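Local coordinates for protein diaminobutyrate-pyruvate transaminase and L-2,4-diaminobutyrate decarboxylase (Vibrio parahaemolyticus, PDB 2QMA) that probably binds pyridoxal 5'-phosphate and cleaves a carbon-carbon bond as the C-terminal, decarboxylase-like part of a longer protein that also carries a transaminase, at residues 325-330 and 394-399; 424-429 and 467-472. One frame throughout, in Å; residues are numbered along the deposited sequence.

Contact 1. Residues 325-330 and 394-399; sequences KLFYQT and DMYDHL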
ATOM      1  N   LYS A 325      13.705  -0.482   1.968  1.00 21.08           N
ATOM      2  CA  LYS A 325      14.861   0.304   2.347  1.00 21.69           C
ATOM      3  C   LYS A 325      16.139  -0.519   2.024  1.00 21.64           C
ATOM      4  O   LYS A 325      16.508  -0.688   0.840  1.00 21.41           O
ATOM      5  CB  LYS A 325      14.764   0.801   3.809  1.00 22.01           C
ATOM      6  CG  LYS A 325      13.717   1.920   4.000  1.00 24.33           C
ATOM      7  CD  LYS A 325      13.487   2.250   5.466  1.00 22.35           C
ATOM      8  CE  LYS A 325      12.786   3.572   5.680  1.00 25.66           C
ATOM      9  NZ  LYS A 325      11.332   3.665   5.387  1.00 27.89           N
ATOM     10  N   LEU A 326      16.794  -1.058   3.043  1.00 20.72           N
ATOM     11  CA  LEU A 326      18.106  -1.639   2.840  1.00 19.99           C
ATOM     12  C   LEU A 326      18.066  -3.038   2.215  1.00 19.30           C
ATOM     13  O   LEU A 326      19.102  -3.575   1.811  1.00 19.72           O
ATOM     14  CB  LEU A 326      18.824  -1.660   4.191  1.00 21.44           C
ATOM     15  CG  LEU A 326      20.329  -1.626   4.377  1.00 21.22           C
ATOM     16  CD1 LEU A 326      21.085  -0.650   3.472  1.00 19.87           C
ATOM     17  CD2 LEU A 326      20.628  -1.434   5.900  1.00 18.21           C
ATOM     18  N   PHE A 327      16.879  -3.631   2.101  1.00 18.07           N
ATOM     19  CA  PHE A 327      16.752  -4.897   1.332  1.00 17.92           C
ATOM     20  C   PHE A 327      16.581  -4.680  -0.190  1.00 16.88           C
ATOM     21  O   PHE A 327      16.467  -5.647  -0.963  1.00 17.17           O
ATOM     22  CB  PHE A 327      15.562  -5.715   1.803  1.00 18.80           C
ATOM     23  CG  PHE A 327      15.709  -6.359   3.183  1.00 20.28           C
ATOM     24  CD1 PHE A 327      16.033  -7.719   3.315  1.00 23.15           C
ATOM     25  CD2 PHE A 327      15.397  -5.628   4.340  1.00 22.38           C
ATOM     26  CE1 PHE A 327      16.091  -8.333   4.590  1.00 19.36           C
ATOM     27  CE2 PHE A 327      15.465  -6.211   5.590  1.00 18.26           C
ATOM     28  CZ  PHE A 327      15.797  -7.576   5.722  1.00 20.56           C
ATOM     29  N   TYR A 328      16.547  -3.416  -0.605  1.00 15.22           N
ATOM     30  CA  TYR A 328      16.497  -3.027  -2.034  1.00 16.00           C
ATOM     31  C   TYR A 328      15.254  -3.419  -2.838  1.00 15.36           C
ATOM     32  O   TYR A 328      15.274  -3.388  -4.074  1.00 14.64           O
ATOM     33  CB  TYR A 328      17.722  -3.597  -2.744  1.00 15.64           C
ATOM     34  CG  TYR A 328      19.016  -3.245  -2.057  1.00 17.50           C
ATOM     35  CD1 TYR A 328      19.473  -1.919  -2.023  1.00 17.69           C
ATOM     36  CD2 TYR A 328      19.836  -4.248  -1.527  1.00 19.50           C
ATOM     37  CE1 TYR A 328      20.699  -1.586  -1.433  1.00 17.85           C
ATOM     38  CE2 TYR A 328      21.100  -3.918  -0.933  1.00 18.94           C
ATOM     39  CZ  TYR A 328      21.495  -2.578  -0.886  1.00 18.59           C
ATOM     40  OH  TYR A 328      22.691  -2.238  -0.305  1.00 20.54           O
ATOM     41  N   GLN A 329      14.176  -3.790  -2.145  1.00 15.33           N
ATOM     42  CA  GLN A 329      12.929  -4.109  -2.822  1.00 14.72           C
ATOM     43  C   GLN A 329      12.240  -2.820  -3.301  1.00 15.04           C
ATOM     44  O   GLN A 329      12.390  -1.773  -2.672  1.00 14.92           O
ATOM     45  CB  GLN A 329      12.000  -4.930  -1.882  1.00 14.65           C
ATOM     46  CG  GLN A 329      12.721  -6.188  -1.329  1.00 16.44           C
ATOM     47  CD  GLN A 329      13.329  -7.060  -2.446  1.00 15.54           C
ATOM     48  OE1 GLN A 329      12.610  -7.775  -3.144  1.00 18.19           O
ATOM     49  NE2 GLN A 329      14.647  -6.972  -2.629  1.00 17.32           N
ATOM     50  N   THR A 330      11.457  -2.906  -4.375  1.00 14.27           N
ATOM     51  CA  THR A 330      10.646  -1.774  -4.802  1.00 15.03           C
ATOM     52  C   THR A 330       9.531  -1.417  -3.773  1.00 15.45           C
ATOM     53  O   THR A 330       8.946  -2.298  -3.100  1.00 14.91           O
ATOM     54  CB  THR A 330       9.985  -2.023  -6.169  1.00 14.81           C
ATOM     55  OG1 THR A 330       9.326  -3.278  -6.134  1.00 14.15           O
ATOM     56  CG2 THR A 330      11.021  -2.036  -7.350  1.00 16.28           C
ATOM     57  N   ASP A 394      26.670  -9.602   2.918  1.00 15.89           N
ATOM     58  CA  ASP A 394      27.978  -9.095   2.435  1.00 16.97           C
ATOM     59  C   ASP A 394      27.920  -7.621   1.966  1.00 16.77           C
ATOM     60  O   ASP A 394      28.843  -6.831   2.243  1.00 16.61           O
ATOM     61  CB  ASP A 394      28.543  -9.988   1.327  1.00 17.50           C
ATOM     62  CG  ASP A 394      28.902 -11.399   1.787  1.00 19.20           C
ATOM     63  OD1 ASP A 394      28.911 -11.732   2.993  1.00 18.98           O
ATOM     64  OD2 ASP A 394      29.176 -12.211   0.888  1.00 21.37           O
HETATM   65  N   MSE A 395      26.835  -7.248   1.282  1.00 16.49           N
HETATM   66  CA  MSE A 395      26.624  -5.856   0.876  1.00 16.05           C
HETATM   67  C   MSE A 395      26.595  -4.931   2.085  1.00 16.71           C
HETATM   68  O   MSE A 395      27.145  -3.825   2.058  1.00 16.47           O
HETATM   69  CB  MSE A 395      25.336  -5.710   0.045  1.00 15.27           C
HETATM   70  CG  MSE A 395      25.360  -6.488  -1.282  1.00 15.60           C
HETATM   71 SE   MSE A 395      23.743  -6.367  -2.268  0.70 17.51          SE
HETATM   72  CE  MSE A 395      23.974  -7.812  -3.509  1.00 20.11           C
ATOM     73  N   TYR A 396      25.950  -5.385   3.160  1.00 16.41           N
ATOM     74  CA  TYR A 396      25.768  -4.529   4.344  1.00 16.64           C
ATOM     75  C   TYR A 396      27.084  -4.371   5.083  1.00 16.69           C
ATOM     76  O   TYR A 396      27.383  -3.267   5.531  1.00 17.86           O
ATOM     77  CB  TYR A 396      24.665  -5.056   5.285  1.00 16.26           C
ATOM     78  CG  TYR A 396      23.350  -5.298   4.590  1.00 17.46           C
ATOM     79  CD1 TYR A 396      22.943  -4.480   3.543  1.00 16.68           C
ATOM     80  CD2 TYR A 396      22.519  -6.362   4.965  1.00 18.29           C
ATOM     81  CE1 TYR A 396      21.743  -4.724   2.848  1.00 17.38           C
ATOM     82  CE2 TYR A 396      21.289  -6.597   4.304  1.00 19.65           C
ATOM     83  CZ  TYR A 396      20.911  -5.779   3.246  1.00 18.56           C
ATOM     84  OH  TYR A 396      19.704  -6.011   2.596  1.00 18.95           O
ATOM     85  N   ASP A 397      27.853  -5.456   5.199  1.00 16.26           N
ATOM     86  CA  ASP A 397      29.236  -5.405   5.756  1.00 15.37           C
ATOM     87  C   ASP A 397      30.039  -4.325   5.008  1.00 15.79           C
ATOM     88  O   ASP A 397      30.689  -3.474   5.606  1.00 15.88           O
ATOM     89  CB  ASP A 397      29.925  -6.766   5.632  1.00 15.22           C
ATOM     90  CG  ASP A 397      29.283  -7.840   6.530  1.00 16.12           C
ATOM     91  OD1 ASP A 397      28.433  -7.481   7.403  1.00 17.74           O
ATOM     92  OD2 ASP A 397      29.628  -9.031   6.385  1.00 15.05           O
ATOM     93  N   HIS A 398      29.966  -4.381   3.685  1.00 16.21           N
ATOM     94  CA  HIS A 398      30.591  -3.379   2.803  1.00 16.92           C
ATOM     95  C   HIS A 398      30.166  -1.930   3.086  1.00 17.05           C
ATOM     96  O   HIS A 398      31.004  -1.004   3.172  1.00 16.17           O
ATOM     97  CB  HIS A 398      30.294  -3.716   1.351  1.00 16.88           C
ATOM     98  CG  HIS A 398      30.698  -2.628   0.415  1.00 18.23           C
ATOM     99  ND1 HIS A 398      29.793  -1.755  -0.153  1.00 21.77           N
ATOM    100  CD2 HIS A 398      31.926  -2.209   0.034  1.00 15.83           C
ATOM    101  CE1 HIS A 398      30.444  -0.882  -0.901  1.00 17.41           C
ATOM    102  NE2 HIS A 398      31.743  -1.137  -0.805  1.00 20.06           N
ATOM    103  N   LEU A 399      28.853  -1.740   3.204  1.00 16.68           N
ATOM    104  CA  LEU A 399      28.290  -0.435   3.375  1.00 17.35           C
ATOM    105  C   LEU A 399      28.781   0.145   4.685  1.00 17.58           C
ATOM    106  O   LEU A 399      29.120   1.306   4.721  1.00 16.79           O
ATOM    107  CB  LEU A 399      26.761  -0.490   3.345  1.00 17.89           C
ATOM    108  CG  LEU A 399      26.054  -0.697   1.999  1.00 17.72           C
ATOM    109  CD1 LEU A 399      24.540  -0.800   2.189  1.00 19.31           C
ATOM    110  CD2 LEU A 399      26.402   0.440   1.033  1.00 19.51           C
TER
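Tyr396, on helix 389-411, reaches Leu326 in the type I beta turn that begins at Lys325, the predicted cofactor lysine of this pyridoxal-dependent decarboxylase domain. Its hydroxyl donates to Leu326 O at 2.6 Å from above the carbonyl plane (43° out of it), while Leu326 O lies at the edge of the Tyr396 ring, near its plane. The Tyr396 and Leu326 side chains slide past each other in opposite directions, bringing Leu326 CG to 3.7 Å from Tyr396 CE1. The Phe327 side chain crosses Tyr396 at about a right angle, its CG 4.1 Å from Tyr396 OH. Tyr328 CE2 meets both Met395 and Tyr396: it lies 3.8 Å from Met395 SE, a Met-aromatic contact (selenomethionine) in which SE stands 58° off the ring normal, and 3.9 Å from Tyr396 CE1. The far end of the Tyr328 ring hydrogen-bonds through OH to the backbone oxygen of Leu473, and Phe23 of the second subunit meets this ring edge-to-face. At the start of the turn, Lys325 NZ forms a salt bridge with Asp322. Leu399 and Tyr328 reach toward each other tip to tip, Leu399 CD1 standing 3.4 Å from Tyr328 OH.

Contact 2. Residues 424-429 and 467-472; sequences LSTVLF and ALKFTI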
ATOM      1  N   LEU A 424      25.794   3.529  11.061  1.00 21.57           N
ATOM      2  CA  LEU A 424      25.273   2.564  10.103  1.00 20.59           C
ATOM      3  C   LEU A 424      25.782   2.943   8.717  1.00 19.88           C
ATOM      4  O   LEU A 424      26.970   2.752   8.427  1.00 18.56           O
ATOM      5  CB  LEU A 424      23.736   2.462  10.174  1.00 20.28           C
ATOM      6  CG  LEU A 424      23.167   1.033  10.038  1.00 22.06           C
ATOM      7  CD1 LEU A 424      21.790   0.962  10.630  1.00 22.45           C
ATOM      8  CD2 LEU A 424      23.140   0.588   8.554  1.00 24.81           C
ATOM      9  N   SER A 425      24.906   3.465   7.873  1.00 19.10           N
ATOM     10  CA  SER A 425      25.362   3.890   6.529  1.00 19.66           C
ATOM     11  C   SER A 425      25.086   5.361   6.211  1.00 20.15           C
ATOM     12  O   SER A 425      25.106   5.767   5.016  1.00 19.51           O
ATOM     13  CB  SER A 425      24.827   2.944   5.441  1.00 20.24           C
ATOM     14  OG  SER A 425      23.454   3.163   5.143  1.00 20.61           O
ATOM     15  N   THR A 426      24.845   6.166   7.257  1.00 19.61           N
ATOM     16  CA  THR A 426      24.696   7.613   7.070  1.00 20.12           C
ATOM     17  C   THR A 426      25.988   8.370   7.441  1.00 20.82           C
ATOM     18  O   THR A 426      26.780   7.932   8.313  1.00 19.81           O
ATOM     19  CB  THR A 426      23.475   8.244   7.861  1.00 20.17           C
ATOM     20  OG1 THR A 426      23.709   8.160   9.276  1.00 21.12           O
ATOM     21  CG2 THR A 426      22.158   7.563   7.510  1.00 18.86           C
ATOM     22  N   VAL A 427      26.183   9.520   6.794  1.00 20.39           N
ATOM     23  CA  VAL A 427      27.281  10.395   7.141  1.00 21.24           C
ATOM     24  C   VAL A 427      26.732  11.817   7.288  1.00 20.97           C
ATOM     25  O   VAL A 427      26.030  12.295   6.424  1.00 21.37           O
ATOM     26  CB  VAL A 427      28.404  10.338   6.080  1.00 21.37           C
ATOM     27  CG1 VAL A 427      29.527  11.348   6.395  1.00 22.91           C
ATOM     28  CG2 VAL A 427      28.984   8.939   6.002  1.00 21.71           C
ATOM     29  N   LEU A 428      27.095  12.474   8.388  1.00 20.97           N
ATOM     30  CA  LEU A 428      26.610  13.798   8.727  1.00 20.11           C
ATOM     31  C   LEU A 428      27.777  14.775   8.773  1.00 20.23           C
ATOM     32  O   LEU A 428      28.756  14.579   9.507  1.00 19.37           O
ATOM     33  CB  LEU A 428      25.835  13.772  10.066  1.00 20.70           C
ATOM     34  CG  LEU A 428      24.590  12.872  10.133  1.00 19.12           C
ATOM     35  CD1 LEU A 428      23.981  12.781  11.533  1.00 25.11           C
ATOM     36  CD2 LEU A 428      23.484  13.287   9.121  1.00 23.97           C
ATOM     37  N   PHE A 429      27.683  15.819   7.949  1.00 21.17           N
ATOM     38  CA  PHE A 429      28.800  16.727   7.741  1.00 21.31           C
ATOM     39  C   PHE A 429      28.306  18.021   7.142  1.00 21.64           C
ATOM     40  O   PHE A 429      27.140  18.166   6.863  1.00 22.32           O
ATOM     41  CB  PHE A 429      29.815  16.070   6.798  1.00 21.60           C
ATOM     42  CG  PHE A 429      29.355  16.002   5.361  1.00 22.48           C
ATOM     43  CD1 PHE A 429      29.859  16.905   4.407  1.00 23.73           C
ATOM     44  CD2 PHE A 429      28.432  15.047   4.954  1.00 23.16           C
ATOM     45  CE1 PHE A 429      29.450  16.853   3.066  1.00 24.66           C
ATOM     46  CE2 PHE A 429      28.022  14.968   3.610  1.00 26.09           C
ATOM     47  CZ  PHE A 429      28.532  15.883   2.672  1.00 23.91           C
ATOM     48  N   ALA A 467      23.210  20.315   8.917  1.00 25.68           N
ATOM     49  CA  ALA A 467      24.119  19.285   8.442  1.00 25.02           C
ATOM     50  C   ALA A 467      23.598  18.801   7.105  1.00 23.81           C
ATOM     51  O   ALA A 467      22.390  18.708   6.900  1.00 23.71           O
ATOM     52  CB  ALA A 467      24.178  18.128   9.417  1.00 25.47           C
ATOM     53  N   LEU A 468      24.531  18.530   6.197  1.00 22.96           N
ATOM     54  CA  LEU A 468      24.254  17.701   5.024  1.00 22.30           C
ATOM     55  C   LEU A 468      24.336  16.235   5.404  1.00 21.36           C
ATOM     56  O   LEU A 468      25.034  15.881   6.332  1.00 22.28           O
ATOM     57  CB  LEU A 468      25.279  17.980   3.935  1.00 21.49           C
ATOM     58  CG  LEU A 468      25.314  19.458   3.495  1.00 22.70           C
ATOM     59  CD1 LEU A 468      26.550  19.641   2.661  1.00 19.72           C
ATOM     60  CD2 LEU A 468      24.052  19.818   2.718  1.00 20.41           C
ATOM     61  N   LYS A 469      23.625  15.402   4.650  1.00 21.64           N
ATOM     62  CA  LYS A 469      23.567  13.969   4.881  1.00 20.41           C
ATOM     63  C   LYS A 469      23.696  13.132   3.609  1.00 19.41           C
ATOM     64  O   LYS A 469      23.039  13.402   2.586  1.00 19.51           O
ATOM     65  CB  LYS A 469      22.261  13.580   5.615  1.00 21.76           C
ATOM     66  CG  LYS A 469      22.055  12.074   5.748  1.00 19.88           C
ATOM     67  CD  LYS A 469      20.855  11.737   6.692  1.00 20.22           C
ATOM     68  CE  LYS A 469      19.507  12.097   6.061  1.00 17.81           C
ATOM     69  NZ  LYS A 469      18.383  11.586   6.960  1.00 19.55           N
ATOM     70  N   PHE A 470      24.542  12.115   3.709  1.00 18.07           N
ATOM     71  CA  PHE A 470      24.601  11.004   2.784  1.00 17.98           C
ATOM     72  C   PHE A 470      23.892   9.845   3.513  1.00 17.94           C
ATOM     73  O   PHE A 470      24.241   9.509   4.665  1.00 18.24           O
ATOM     74  CB  PHE A 470      26.049  10.514   2.529  1.00 17.68           C
ATOM     75  CG  PHE A 470      26.981  11.477   1.807  1.00 17.64           C
ATOM     76  CD1 PHE A 470      26.526  12.553   1.039  1.00 19.86           C
ATOM     77  CD2 PHE A 470      28.357  11.223   1.838  1.00 17.07           C
ATOM     78  CE1 PHE A 470      27.468  13.397   0.338  1.00 16.98           C
ATOM     79  CE2 PHE A 470      29.280  12.034   1.145  1.00 18.31           C
ATOM     80  CZ  PHE A 470      28.833  13.130   0.415  1.00 17.20           C
ATOM     81  N   THR A 471      22.956   9.215   2.818  1.00 17.31           N
ATOM     82  CA  THR A 471      22.448   7.896   3.163  1.00 18.99           C
ATOM     83  C   THR A 471      22.973   6.908   2.128  1.00 17.46           C
ATOM     84  O   THR A 471      22.463   6.827   0.983  1.00 18.63           O
ATOM     85  CB  THR A 471      20.913   7.916   3.236  1.00 18.68           C
ATOM     86  OG1 THR A 471      20.539   8.894   4.211  1.00 19.49           O
ATOM     87  CG2 THR A 471      20.368   6.542   3.696  1.00 20.78           C
ATOM     88  N   ILE A 472      24.059   6.233   2.483  1.00 18.53           N
ATOM     89  CA  ILE A 472      24.707   5.320   1.540  1.00 17.85           C
ATOM     90  C   ILE A 472      23.962   3.983   1.445  1.00 18.08           C
ATOM     91  O   ILE A 472      23.885   3.208   2.417  1.00 19.56           O
ATOM     92  CB  ILE A 472      26.195   5.068   1.879  1.00 17.81           C
ATOM     93  CG1 ILE A 472      26.932   6.398   2.121  1.00 17.48           C
ATOM     94  CG2 ILE A 472      26.854   4.231   0.738  1.00 15.75           C
ATOM     95  CD1 ILE A 472      28.269   6.255   2.925  1.00 18.73           C
TER
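The Phe429 ring turns an edge toward one face of Phe470, with centroids 4.8 Å apart and planes at 62°, an edge-to-face (T-shaped) pair. Phe429 CE2 stands over the centre of the Phe470 ring, 3.6 Å above its plane. On one face of Phe429 itself, Leu468 CB makes a CH-pi contact, over the face and 4.2 Å from the centroid; Val427 O lies in plane at that ring's edge. Phe429 CG sits between its backbone N and carbonyl carbon (chi1 73°), and the ring beyond it meets both Leu468 and Phe470. Leu485 and Ile489 of helix 479-495 pack on Phe470.

On the other face of the sheet, Leu428 and Lys469 lie side by side, pointing the same way, with Leu428 CD2 3.7 Å from Lys469 CB. The lysine chain bends at chi3 and its NZ forms a salt bridge with Asp270.

At the loop end, Ser425 OG donates to Ile472 O at 2.8 Å and also bonds Tyr297 OH, while Ile472 N returns a bond to Ser425 O. Paired backbone bonds join Val427 with Phe470 and Phe429 with Leu468; Leu468 N meets Phe429 O at 2.7 Å. With strand directions at 165°, this is the central antiparallel pair of the four-stranded sheet in the C-terminal small domain, as in fold-type I pyridoxal-phosphate enzymes.

Overall arrangement
Both contacts are buried, with centres about 16 Å apart, yet they join different elements. Contact 1 ties the loop after strand 318-322, which holds the predicted cofactor lysine, to helix 389-411 through side chains and a single tyrosine-to-carbonyl bond, close to the second subunit. Contact 2 buries about twice the surface (594 against 273 Å²) and is organised by repeated backbone bonds; the other subunit does not touch its segments. Helix 389-411 links them: further along it, Thr403 packs on Ser425, Val427 and Ile472. The two also meet directly, Leu399 CD2 lying 3.8 Å from Ile472 CG2. The side chain of Thr471 comes within about 8 Å of that of Lys325, measured between nearest atoms.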